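Local structure of alpha-1,3-glucanase (Paenibacillus glycanilyticus, 6K0P) at residues A[409-419]-A[462-473]; A[391-401]-A[426-436]. The protein probably hydrolyses alpha-1,3-glucan, as a glycoside hydrolase family 87 enzyme whose catalytic domain is here bound to the disaccharide nigerose. The protein carries 1 engineered substitution. All coordinates share one frame; numbering follows the deposited sequence.

Both contacts pair parallel strands from successive coils of the right-handed beta-helix that forms the second part of the catalytic domain, and their centres lie about 13 Å apart. Contact 1 is the more buried: isoleucines fill the interior, while an aromatic row on the outer side reaches the bound sugar. Contact 2 is only partly buried; Phe399, Ile434 and Thr432 face inward, whereas Leu398, Val433, Gln400 and Asp435 face outward, where partial exposure suits the polar pair, and a serine serves the turn. The two are knit together directly. Strands 389-392 and 409-416 are neighbours, joined from Val391 N to Thr414 O at 2.9 Å, and Phe427 packs against Ser416.

Contact 1. Residues A[409-419]-A[462-473]; sequences TYPGITISSYS and FGAIWIYGGDRA. With GLC (alpha-D-glucopyranose), chain C; GLC (alpha-D-glucopyranose), chain B.
Ile413 N donates to Ala464 O, the first of the alternating backbone hydrogen bonds that join parallel strands 413-416 and 465-469 and end with Ser417 N on Tyr468 O. Where the strands give way to turns, side chains take over. Ser417 OG donates to Arg472 O (2.7 Å) and accepts from Gly470 N (2.8 Å); with chi1 at 74°, the hydroxyl lies between its own N and C and can serve both. A carboxylate suits position 471 because it grips Ser419 twice, both oxygens using syn lone pairs: Asp471 OD1 takes Ser419 N at 2.7 Å and Asp471 OD2 takes Ser419 OG at 2.6 Å. Ser416 OG accepts from Tyr418 N in an ST turn. Tyr418, at this turn end, and Tyr468 line the glycan pocket, Tyr418 OH lying 3.3 Å from O5 of the chain C glucose.

Aromatic packing holds the other end. Tyr410 CE1 sits over the centre of the Phe462 ring, 3.7 Å from Phe462 CZ, with the planes inclined by 47°. Pro411 CG presses on Trp466 CB at 3.5 Å, while Trp466 NE1 is hydrogen-bonded to Gln495 OE1.

The branched Ile413, Ile415 and Ile465 fill the opposite side, against Leu439, Ile477 and Ile479. Strand 389-392 flanks 409-416, and strand 490-496 continues the parallel stack beyond 465-469.

Contact 2. Residues A[391-401]-A[426-436]; sequences VYGGSDNLFQN and GFGDQDTVIDG. With ACY (acetic acid), chain L.
Phe427 lies flat against the turn at Gly393, whose CA stands 3.5 Å from the ring centroid and 7° off its normal, a CH-pi contact that brings the backbone close over an aromatic face. Glycine suits position 393 because a side chain there would run into Gly426 O. Val391 crosses the Phe427 side chain at about a right angle, and its CG2 meets Thr432 CG2 tip to tip at 4.0 Å. Cutting Phe427 back to alanine is likely to strip Gly393 CA of its aromatic face and open a gap beside Val391. The polar branch of Thr432 turns to a water that also bridges Gly393 O and Asn397 ND2, satisfying groups within the buried turn; Asn370 O also holds ND2, and Asn373 N holds Asn397 OD1.

Strands 397-400 and 432-435 run parallel in adjacent coils of the beta-helix, so like positions stack. Phe399 CB packs beside Ile434 CG1 on the inward side, with Val433 O at the edge of the Phe399 ring, near its plane. On the other side the Leu398 and Val433 side chains cross at a slant, Leu398 CD1 meeting Val433 CG1 at 3.7 Å. Next along, Gln400 and Asp435 lie side by side, their amide and carboxylate planes 67° apart; Gln400 NE2 donates in its own amide plane to Asp435 OD2 (3.0 Å), approaching from above the carboxylate, whose OD1 is held by Asn481.

At the turn, Ser395 OG, anti to its own N (chi1 -173°), accepts from Gln430 N at 3.0 Å and donates to an acetic acid molecule, probably from the crystallisation liquor, which Asp429 N also binds.

Contact 1. Residues A[409-419]-A[462-473]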
loop_
_atom_site.group_PDB
_atom_site.type_symbol
_atom_site.label_atom_id
_atom_site.label_comp_id
_atom_site.label_asym_id
_atom_site.label_seq_id
_atom_site.Cartn_x
_atom_site.Cartn_y
_atom_site.Cartn_z
ATOM N N THR A 409 -0.420 -7.227 -9.577
ATOM C CA THR A 409 -0.553 -6.981 -11.016
ATOM C C THR A 409 0.481 -6.051 -11.645
ATOM O O THR A 409 0.394 -5.819 -12.855
ATOM C CB THR A 409 -1.935 -6.395 -11.361
ATOM O OG1 THR A 409 -2.042 -5.083 -10.788
ATOM C CG2 THR A 409 -3.068 -7.272 -10.858
ATOM N N TYR A 410 1.434 -5.494 -10.889
ATOM C CA TYR A 410 2.160 -4.355 -11.455
ATOM C C TYR A 410 3.504 -4.190 -10.732
ATOM O O TYR A 410 3.815 -4.979 -9.826
ATOM C CB TYR A 410 1.229 -3.139 -11.309
ATOM C CG TYR A 410 1.153 -2.179 -12.488
ATOM C CD1 TYR A 410 0.966 -2.659 -13.774
ATOM C CD2 TYR A 410 1.308 -0.804 -12.316
ATOM C CE1 TYR A 410 0.882 -1.806 -14.851
ATOM C CE2 TYR A 410 1.222 0.061 -13.397
ATOM C CZ TYR A 410 1.013 -0.443 -14.659
ATOM O OH TYR A 410 0.939 0.435 -15.715
ATOM N N PRO A 411 4.331 -3.211 -11.111
ATOM C CA PRO A 411 5.668 -3.090 -10.517
ATOM C C PRO A 411 5.652 -2.774 -9.030
ATOM O O PRO A 411 4.663 -2.295 -8.463
ATOM C CB PRO A 411 6.271 -1.896 -11.269
ATOM C CG PRO A 411 5.596 -1.913 -12.580
ATOM C CD PRO A 411 4.190 -2.326 -12.281
ATOM N N GLY A 412 6.806 -3.023 -8.406
ATOM C CA GLY A 412 7.081 -2.402 -7.123
ATOM C C GLY A 412 7.125 -0.887 -7.223
ATOM O O GLY A 412 6.573 -0.187 -6.369
ATOM N N ILE A 413 7.800 -0.361 -8.253
ATOM C CA ILE A 413 7.916 1.077 -8.490
ATOM C C ILE A 413 7.619 1.355 -9.957
ATOM O O ILE A 413 8.299 0.817 -10.842
ATOM C CB ILE A 413 9.304 1.634 -8.121
ATOM C CG1 ILE A 413 9.678 1.251 -6.683
ATOM C CG2 ILE A 413 9.316 3.153 -8.303
ATOM C CD1 ILE A 413 11.056 1.745 -6.279
ATOM N N THR A 414 6.610 2.189 -10.213
ATOM C CA THR A 414 6.316 2.697 -11.547
ATOM C C THR A 414 6.889 4.100 -11.662
ATOM O O THR A 414 6.623 4.953 -10.807
ATOM C CB THR A 414 4.803 2.750 -11.772
ATOM O OG1 THR A 414 4.291 1.421 -11.854
ATOM C CG2 THR A 414 4.463 3.498 -13.073
ATOM N N ILE A 415 7.679 4.335 -12.711
ATOM C CA ILE A 415 8.237 5.648 -13.026
ATOM C C ILE A 415 7.784 5.936 -14.449
ATOM O O ILE A 415 8.288 5.315 -15.391
ATOM C CB ILE A 415 9.772 5.641 -12.916
ATOM C CG1 ILE A 415 10.196 5.220 -11.504
ATOM C CG2 ILE A 415 10.361 7.019 -13.242
ATOM C CD1 ILE A 415 11.701 4.967 -11.337
ATOM N N SER A 416 6.822 6.845 -14.613
ATOM C CA SER A 416 6.087 6.947 -15.872
ATOM C C SER A 416 5.891 8.390 -16.302
ATOM O O SER A 416 5.478 9.230 -15.497
ATOM C CB SER A 416 4.704 6.294 -15.737
ATOM O OG SER A 416 3.905 6.582 -16.877
ATOM N N SER A 417 6.141 8.662 -17.583
ATOM C CA SER A 417 5.829 9.962 -18.157
ATOM C C SER A 417 4.583 9.932 -19.043
ATOM O O SER A 417 4.427 10.793 -19.917
ATOM C CB SER A 417 7.046 10.549 -18.881
ATOM O OG SER A 417 7.305 9.893 -20.117
ATOM N N TYR A 418 3.685 8.975 -18.823
ATOM C CA TYR A 418 2.424 8.960 -19.558
ATOM C C TYR A 418 1.450 9.970 -18.954
ATOM O O TYR A 418 1.336 10.090 -17.733
ATOM C CB TYR A 418 1.818 7.555 -19.565
ATOM C CG TYR A 418 0.563 7.476 -20.403
ATOM C CD1 TYR A 418 0.576 7.856 -21.739
ATOM C CD2 TYR A 418 -0.632 7.054 -19.850
ATOM C CE1 TYR A 418 -0.577 7.809 -22.505
ATOM C CE2 TYR A 418 -1.783 6.991 -20.608
ATOM C CZ TYR A 418 -1.751 7.376 -21.929
ATOM O OH TYR A 418 -2.907 7.321 -22.676
ATOM N N SER A 419 0.756 10.713 -19.822
ATOM C CA SER A 419 -0.111 11.800 -19.369
ATOM C C SER A 419 -1.476 11.339 -18.879
ATOM O O SER A 419 -2.129 12.087 -18.138
ATOM C CB SER A 419 -0.305 12.815 -20.503
ATOM O OG SER A 419 -1.172 12.308 -21.506
ATOM N N PHE A 462 5.212 -7.137 -16.060
ATOM C CA PHE A 462 5.821 -5.976 -15.423
ATOM C C PHE A 462 6.963 -6.349 -14.495
ATOM O O PHE A 462 6.849 -7.285 -13.698
ATOM C CB PHE A 462 4.738 -5.127 -14.751
ATOM C CG PHE A 462 3.880 -4.472 -15.759
ATOM C CD1 PHE A 462 4.271 -3.269 -16.322
ATOM C CD2 PHE A 462 2.766 -5.126 -16.273
ATOM C CE1 PHE A 462 3.531 -2.689 -17.335
ATOM C CE2 PHE A 462 2.017 -4.554 -17.280
ATOM C CZ PHE A 462 2.401 -3.339 -17.822
ATOM N N GLY A 463 8.076 -5.619 -14.628
ATOM C CA GLY A 463 9.225 -5.796 -13.772
ATOM C C GLY A 463 9.035 -5.131 -12.422
ATOM O O GLY A 463 8.049 -4.437 -12.167
ATOM N N ALA A 464 10.021 -5.352 -11.547
ATOM C CA ALA A 464 9.988 -4.748 -10.217
ATOM C C ALA A 464 9.995 -3.229 -10.295
ATOM O O ALA A 464 9.320 -2.553 -9.504
ATOM C CB ALA A 464 11.172 -5.236 -9.382
ATOM N N ILE A 465 10.773 -2.670 -11.224
ATOM C CA ILE A 465 10.754 -1.243 -11.521
ATOM C C ILE A 465 10.496 -1.091 -13.008
ATOM O O ILE A 465 11.201 -1.693 -13.834
ATOM C CB ILE A 465 12.065 -0.533 -11.129
ATOM C CG1 ILE A 465 12.376 -0.768 -9.648
ATOM C CG2 ILE A 465 11.969 0.979 -11.437
ATOM C CD1 ILE A 465 13.639 -0.056 -9.151
ATOM N N TRP A 466 9.481 -0.306 -13.345
ATOM C CA TRP A 466 9.108 -0.017 -14.722
ATOM C C TRP A 466 9.437 1.440 -14.998
ATOM O O TRP A 466 8.900 2.338 -14.337
ATOM C CB TRP A 466 7.614 -0.276 -14.907
ATOM C CG TRP A 466 7.055 -0.109 -16.295
ATOM C CD1 TRP A 466 7.686 -0.336 -17.491
ATOM C CD2 TRP A 466 5.721 0.289 -16.617
ATOM N NE1 TRP A 466 6.822 -0.092 -18.531
ATOM C CE2 TRP A 466 5.607 0.290 -18.021
ATOM C CE3 TRP A 466 4.609 0.648 -15.847
ATOM C CZ2 TRP A 466 4.419 0.638 -18.673
ATOM C CZ3 TRP A 466 3.431 0.993 -16.489
ATOM C CH2 TRP A 466 3.347 0.990 -17.887
ATOM N N ILE A 467 10.331 1.666 -15.955
ATOM C CA ILE A 467 10.695 3.001 -16.411
ATOM C C ILE A 467 10.023 3.175 -17.764
ATOM O O ILE A 467 10.468 2.590 -18.762
ATOM C CB ILE A 467 12.212 3.181 -16.513
ATOM C CG1 ILE A 467 12.915 2.820 -15.190
ATOM C CG2 ILE A 467 12.528 4.626 -16.912
ATOM C CD1 ILE A 467 13.361 1.346 -15.078
ATOM N N TYR A 468 8.940 3.953 -17.803
ATOM C CA TYR A 468 8.065 4.040 -18.970
ATOM C C TYR A 468 8.071 5.467 -19.492
ATOM O O TYR A 468 7.529 6.374 -18.847
ATOM C CB TYR A 468 6.638 3.634 -18.597
ATOM C CG TYR A 468 5.632 3.629 -19.732
ATOM C CD1 TYR A 468 5.923 3.033 -20.950
ATOM C CD2 TYR A 468 4.367 4.182 -19.560
ATOM C CE1 TYR A 468 4.987 3.001 -21.984
ATOM C CE2 TYR A 468 3.424 4.155 -20.576
ATOM C CZ TYR A 468 3.744 3.565 -21.792
ATOM O OH TYR A 468 2.819 3.532 -22.816
ATOM N N GLY A 469 8.667 5.662 -20.666
ATOM C CA GLY A 469 8.538 6.922 -21.369
ATOM C C GLY A 469 7.216 6.913 -22.099
ATOM O O GLY A 469 7.000 6.061 -22.960
ATOM N N GLY A 470 6.318 7.825 -21.736
ATOM C CA GLY A 470 5.002 7.872 -22.342
ATOM C C GLY A 470 4.923 8.926 -23.426
ATOM O O GLY A 470 5.709 8.907 -24.383
ATOM N N ASP A 471 3.989 9.861 -23.286
ATOM C CA ASP A 471 3.825 10.930 -24.259
ATOM C C ASP A 471 4.461 12.239 -23.821
ATOM O O ASP A 471 4.404 13.221 -24.566
ATOM C CB ASP A 471 2.340 11.130 -24.601
ATOM C CG ASP A 471 1.463 11.311 -23.367
ATOM O OD1 ASP A 471 1.933 11.097 -22.227
ATOM O OD2 ASP A 471 0.279 11.659 -23.547
ATOM N N ARG A 472 5.086 12.271 -22.646
ATOM C CA ARG A 472 5.718 13.471 -22.125
ATOM C C ARG A 472 7.171 13.173 -21.762
ATOM O O ARG A 472 7.615 12.021 -21.764
ATOM C CB ARG A 472 4.951 14.009 -20.909
ATOM C CG ARG A 472 3.481 14.340 -21.183
ATOM C CD ARG A 472 3.327 15.496 -22.165
ATOM N NE ARG A 472 1.917 15.816 -22.378
ATOM C CZ ARG A 472 1.212 15.403 -23.424
ATOM N NH1 ARG A 472 1.785 14.663 -24.365
ATOM N NH2 ARG A 472 -0.069 15.730 -23.539
ATOM N N ALA A 473 7.907 14.238 -21.437
ATOM C CA ALA A 473 9.343 14.132 -21.205
ATOM C C ALA A 473 9.654 13.121 -20.111
ATOM O O ALA A 473 9.017 13.098 -19.053
ATOM C CB ALA A 473 9.905 15.498 -20.808
HETATM C C1 GLC C . -3.039 3.533 -20.959
HETATM C C2 GLC C . -3.928 3.933 -19.785
HETATM C C3 GLC C . -5.378 3.577 -20.076
HETATM C C4 GLC C . -5.801 4.148 -21.423
HETATM C C5 GLC C . -4.812 3.775 -22.526
HETATM C C6 GLC C . -5.156 4.501 -23.823
HETATM O O2 GLC C . -3.494 3.300 -18.601
HETATM O O3 GLC C . -6.200 4.090 -19.050
HETATM O O4 GLC C . -7.085 3.668 -21.760
HETATM O O5 GLC C . -3.496 4.128 -22.159
HETATM O O6 GLC C . -4.198 4.183 -24.809
HETATM C C1 GLC B . -1.681 -0.515 -23.137
HETATM C C2 GLC B . -2.630 0.380 -22.401
HETATM C C3 GLC B . -1.995 1.652 -21.902
HETATM C C4 GLC B . -0.745 1.287 -21.149
HETATM C C5 GLC B . 0.167 0.565 -22.116
HETATM C C6 GLC B . 1.428 0.142 -21.418
HETATM O O1 GLC B . -1.475 0.028 -24.298
HETATM O O2 GLC B . -3.763 0.672 -23.200
HETATM O O3 GLC B . -2.852 2.095 -20.879
HETATM O O4 GLC B . -0.086 2.442 -20.634
HETATM O O5 GLC B . -0.439 -0.613 -22.545
HETATM O O6 GLC B . 2.263 -0.671 -22.192
#

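Contact 2. Residues A[391-401]-A[426-436]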
loop_
_atom_site.group_PDB
_atom_site.type_symbol
_atom_site.label_atom_id
_atom_site.label_comp_id
_atom_site.label_asym_id
_atom_site.label_seq_id
_atom_site.Cartn_x
_atom_site.Cartn_y
_atom_site.Cartn_z
ATOM N N VAL A 391 5.397 7.178 -9.430
ATOM C CA VAL A 391 5.690 8.585 -9.671
ATOM C C VAL A 391 5.429 8.880 -11.141
ATOM O O VAL A 391 6.012 8.237 -12.027
ATOM C CB VAL A 391 7.111 8.977 -9.223
ATOM C CG1 VAL A 391 8.179 8.147 -9.905
ATOM C CG2 VAL A 391 7.353 10.472 -9.427
ATOM N N TYR A 392 4.526 9.817 -11.395
ATOM C CA TYR A 392 4.107 10.189 -12.738
ATOM C C TYR A 392 4.566 11.625 -12.966
ATOM O O TYR A 392 3.894 12.576 -12.550
ATOM C CB TYR A 392 2.592 10.051 -12.867
ATOM C CG TYR A 392 2.052 8.670 -12.524
ATOM C CD1 TYR A 392 2.031 7.651 -13.473
ATOM C CD2 TYR A 392 1.561 8.392 -11.251
ATOM C CE1 TYR A 392 1.527 6.392 -13.160
ATOM C CE2 TYR A 392 1.054 7.141 -10.935
ATOM C CZ TYR A 392 1.045 6.148 -11.883
ATOM O OH TYR A 392 0.552 4.900 -11.562
ATOM N N GLY A 393 5.720 11.781 -13.619
ATOM C CA GLY A 393 6.292 13.101 -13.844
ATOM C C GLY A 393 6.736 13.764 -12.547
ATOM O O GLY A 393 6.844 13.144 -11.490
ATOM N N GLY A 394 7.003 15.060 -12.652
ATOM C CA GLY A 394 7.417 15.859 -11.512
ATOM C C GLY A 394 8.884 16.234 -11.618
ATOM O O GLY A 394 9.594 15.828 -12.538
ATOM N N SER A 395 9.327 17.026 -10.644
ATOM C CA SER A 395 10.712 17.476 -10.613
ATOM C C SER A 395 11.142 17.617 -9.161
ATOM O O SER A 395 10.370 18.095 -8.325
ATOM C CB SER A 395 10.885 18.803 -11.375
ATOM O OG SER A 395 12.259 19.160 -11.484
ATOM N N ASP A 396 12.368 17.182 -8.867
ATOM C CA ASP A 396 12.957 17.331 -7.534
ATOM C C ASP A 396 12.102 16.673 -6.449
ATOM O O ASP A 396 11.742 17.294 -5.448
ATOM C CB ASP A 396 13.247 18.801 -7.208
ATOM C CG ASP A 396 14.033 18.974 -5.921
ATOM O OD1 ASP A 396 14.908 18.134 -5.620
ATOM O OD2 ASP A 396 13.775 19.961 -5.203
ATOM N N ASN A 397 11.787 15.399 -6.648
ATOM C CA ASN A 397 11.045 14.618 -5.666
ATOM C C ASN A 397 11.879 13.418 -5.247
ATOM O O ASN A 397 12.551 12.796 -6.081
ATOM C CB ASN A 397 9.719 14.148 -6.240
ATOM C CG ASN A 397 8.782 15.297 -6.518
ATOM O OD1 ASN A 397 8.403 16.032 -5.603
ATOM N ND2 ASN A 397 8.407 15.473 -7.779
ATOM N N LEU A 398 11.830 13.095 -3.956
ATOM C CA LEU A 398 12.672 12.065 -3.363
ATOM C C LEU A 398 11.803 10.942 -2.811
ATOM O O LEU A 398 10.818 11.201 -2.115
ATOM C CB LEU A 398 13.500 12.665 -2.229
ATOM C CG LEU A 398 14.355 11.697 -1.414
ATOM C CD1 LEU A 398 15.466 11.055 -2.261
ATOM C CD2 LEU A 398 14.942 12.444 -0.220
ATOM N N PHE A 399 12.178 9.699 -3.123
ATOM C CA PHE A 399 11.563 8.494 -2.576
ATOM C C PHE A 399 12.707 7.700 -1.960
ATOM O O PHE A 399 13.555 7.172 -2.689
ATOM C CB PHE A 399 10.875 7.705 -3.690
ATOM C CG PHE A 399 9.798 8.487 -4.402
ATOM C CD1 PHE A 399 10.118 9.424 -5.367
ATOM C CD2 PHE A 399 8.454 8.278 -4.093
ATOM C CE1 PHE A 399 9.127 10.150 -6.014
ATOM C CE2 PHE A 399 7.457 9.002 -4.741
ATOM C CZ PHE A 399 7.793 9.936 -5.703
ATOM N N GLN A 400 12.753 7.632 -0.628
ATOM C CA GLN A 400 13.950 7.174 0.064
ATOM C C GLN A 400 13.597 6.204 1.179
ATOM O O GLN A 400 12.667 6.448 1.954
ATOM C CB GLN A 400 14.690 8.373 0.650
ATOM C CG GLN A 400 16.010 8.044 1.312
ATOM C CD GLN A 400 16.726 9.311 1.735
ATOM O OE1 GLN A 400 16.247 10.050 2.599
ATOM N NE2 GLN A 400 17.856 9.592 1.100
ATOM N N ASN A 401 14.361 5.113 1.267
ATOM C CA ASN A 401 14.178 4.058 2.267
ATOM C C ASN A 401 12.781 3.435 2.171
ATOM O O ASN A 401 11.921 3.605 3.038
ATOM C CB ASN A 401 14.510 4.512 3.692
ATOM C CG ASN A 401 14.555 3.342 4.646
ATOM O OD1 ASN A 401 14.906 2.239 4.242
ATOM N ND2 ASN A 401 14.188 3.560 5.900
ATOM N N GLY A 426 5.255 16.062 -17.864
ATOM C CA GLY A 426 6.137 14.935 -17.609
ATOM C C GLY A 426 7.141 15.247 -16.510
ATOM O O GLY A 426 6.844 15.958 -15.551
ATOM N N PHE A 427 8.343 14.689 -16.650
ATOM C CA PHE A 427 9.400 14.953 -15.687
ATOM C C PHE A 427 10.105 16.262 -16.024
ATOM O O PHE A 427 10.208 16.652 -17.190
ATOM C CB PHE A 427 10.408 13.796 -15.644
ATOM C CG PHE A 427 9.847 12.558 -15.011
ATOM C CD1 PHE A 427 9.830 12.430 -13.638
ATOM C CD2 PHE A 427 9.276 11.557 -15.786
ATOM C CE1 PHE A 427 9.288 11.297 -13.034
ATOM C CE2 PHE A 427 8.728 10.420 -15.192
ATOM C CZ PHE A 427 8.726 10.294 -13.809
ATOM N N GLY A 428 10.590 16.934 -14.987
ATOM C CA GLY A 428 11.232 18.225 -15.116
ATOM C C GLY A 428 12.745 18.138 -15.129
ATOM O O GLY A 428 13.335 17.100 -15.445
ATOM N N ASP A 429 13.381 19.252 -14.764
ATOM C CA ASP A 429 14.823 19.412 -14.936
ATOM C C ASP A 429 15.641 19.042 -13.707
ATOM O O ASP A 429 16.878 19.101 -13.767
ATOM C CB ASP A 429 15.146 20.843 -15.374
ATOM C CG ASP A 429 14.792 21.089 -16.825
ATOM O OD1 ASP A 429 14.354 20.137 -17.509
ATOM O OD2 ASP A 429 14.952 22.239 -17.281
ATOM N N GLN A 430 15.004 18.667 -12.603
ATOM C CA GLN A 430 15.714 18.219 -11.416
ATOM C C GLN A 430 15.328 16.776 -11.122
ATOM O O GLN A 430 14.204 16.347 -11.417
ATOM C CB GLN A 430 15.425 19.142 -10.212
ATOM C CG GLN A 430 15.894 20.577 -10.460
ATOM C CD GLN A 430 15.767 21.493 -9.247
ATOM O OE1 GLN A 430 15.221 21.116 -8.212
ATOM N NE2 GLN A 430 16.281 22.709 -9.375
ATOM N N ASP A 431 16.270 16.035 -10.539
ATOM C CA ASP A 431 16.132 14.587 -10.416
ATOM C C ASP A 431 14.897 14.168 -9.625
ATOM O O ASP A 431 14.549 14.758 -8.593
ATOM C CB ASP A 431 17.350 13.998 -9.708
ATOM C CG ASP A 431 18.494 13.707 -10.648
ATOM O OD1 ASP A 431 18.285 13.652 -11.882
ATOM O OD2 ASP A 431 19.609 13.532 -10.136
ATOM N N THR A 432 14.264 13.106 -10.111
ATOM C CA THR A 432 13.373 12.275 -9.320
ATOM C C THR A 432 14.229 11.113 -8.845
ATOM O O THR A 432 14.818 10.400 -9.665
ATOM C CB THR A 432 12.226 11.785 -10.197
ATOM O OG1 THR A 432 11.464 12.915 -10.648
ATOM C CG2 THR A 432 11.325 10.818 -9.427
ATOM N N VAL A 433 14.339 10.953 -7.529
ATOM C CA VAL A 433 15.332 10.071 -6.930
ATOM C C VAL A 433 14.629 8.943 -6.194
ATOM O O VAL A 433 13.751 9.191 -5.355
ATOM C CB VAL A 433 16.261 10.832 -5.969
ATOM C CG1 VAL A 433 17.252 9.864 -5.307
ATOM C CG2 VAL A 433 16.984 11.954 -6.694
ATOM N N ILE A 434 15.018 7.715 -6.508
ATOM C CA ILE A 434 14.685 6.537 -5.719
ATOM C C ILE A 434 15.994 6.107 -5.065
ATOM O O ILE A 434 16.947 5.736 -5.755
ATOM C CB ILE A 434 14.088 5.417 -6.586
ATOM C CG1 ILE A 434 12.649 5.759 -7.022
ATOM C CG2 ILE A 434 14.089 4.095 -5.811
ATOM C CD1 ILE A 434 12.523 6.822 -8.096
ATOM N N ASP A 435 16.073 6.195 -3.741
ATOM C CA ASP A 435 17.330 5.986 -3.023
ATOM C C ASP A 435 17.090 5.085 -1.821
ATOM O O ASP A 435 16.554 5.535 -0.804
ATOM C CB ASP A 435 17.919 7.322 -2.573
ATOM C CG ASP A 435 19.150 7.157 -1.686
ATOM O OD1 ASP A 435 19.780 6.081 -1.693
ATOM O OD2 ASP A 435 19.479 8.120 -0.968
ATOM N N GLY A 436 17.510 3.828 -1.930
ATOM C CA GLY A 436 17.347 2.905 -0.825
ATOM C C GLY A 436 16.001 2.219 -0.875
ATOM O O GLY A 436 15.009 2.756 -0.379
HETATM C C ACY L . 12.163 22.240 -13.048
HETATM O O ACY L . 12.422 21.820 -11.862
HETATM O OXT ACY L . 12.127 21.547 -14.058
HETATM C CH3 ACY L . 11.897 23.759 -13.102
HETATM O O HOH W 1 8.977 13.513 -9.645
HETATM O O HOH W 2 16.106 15.773 -6.443
#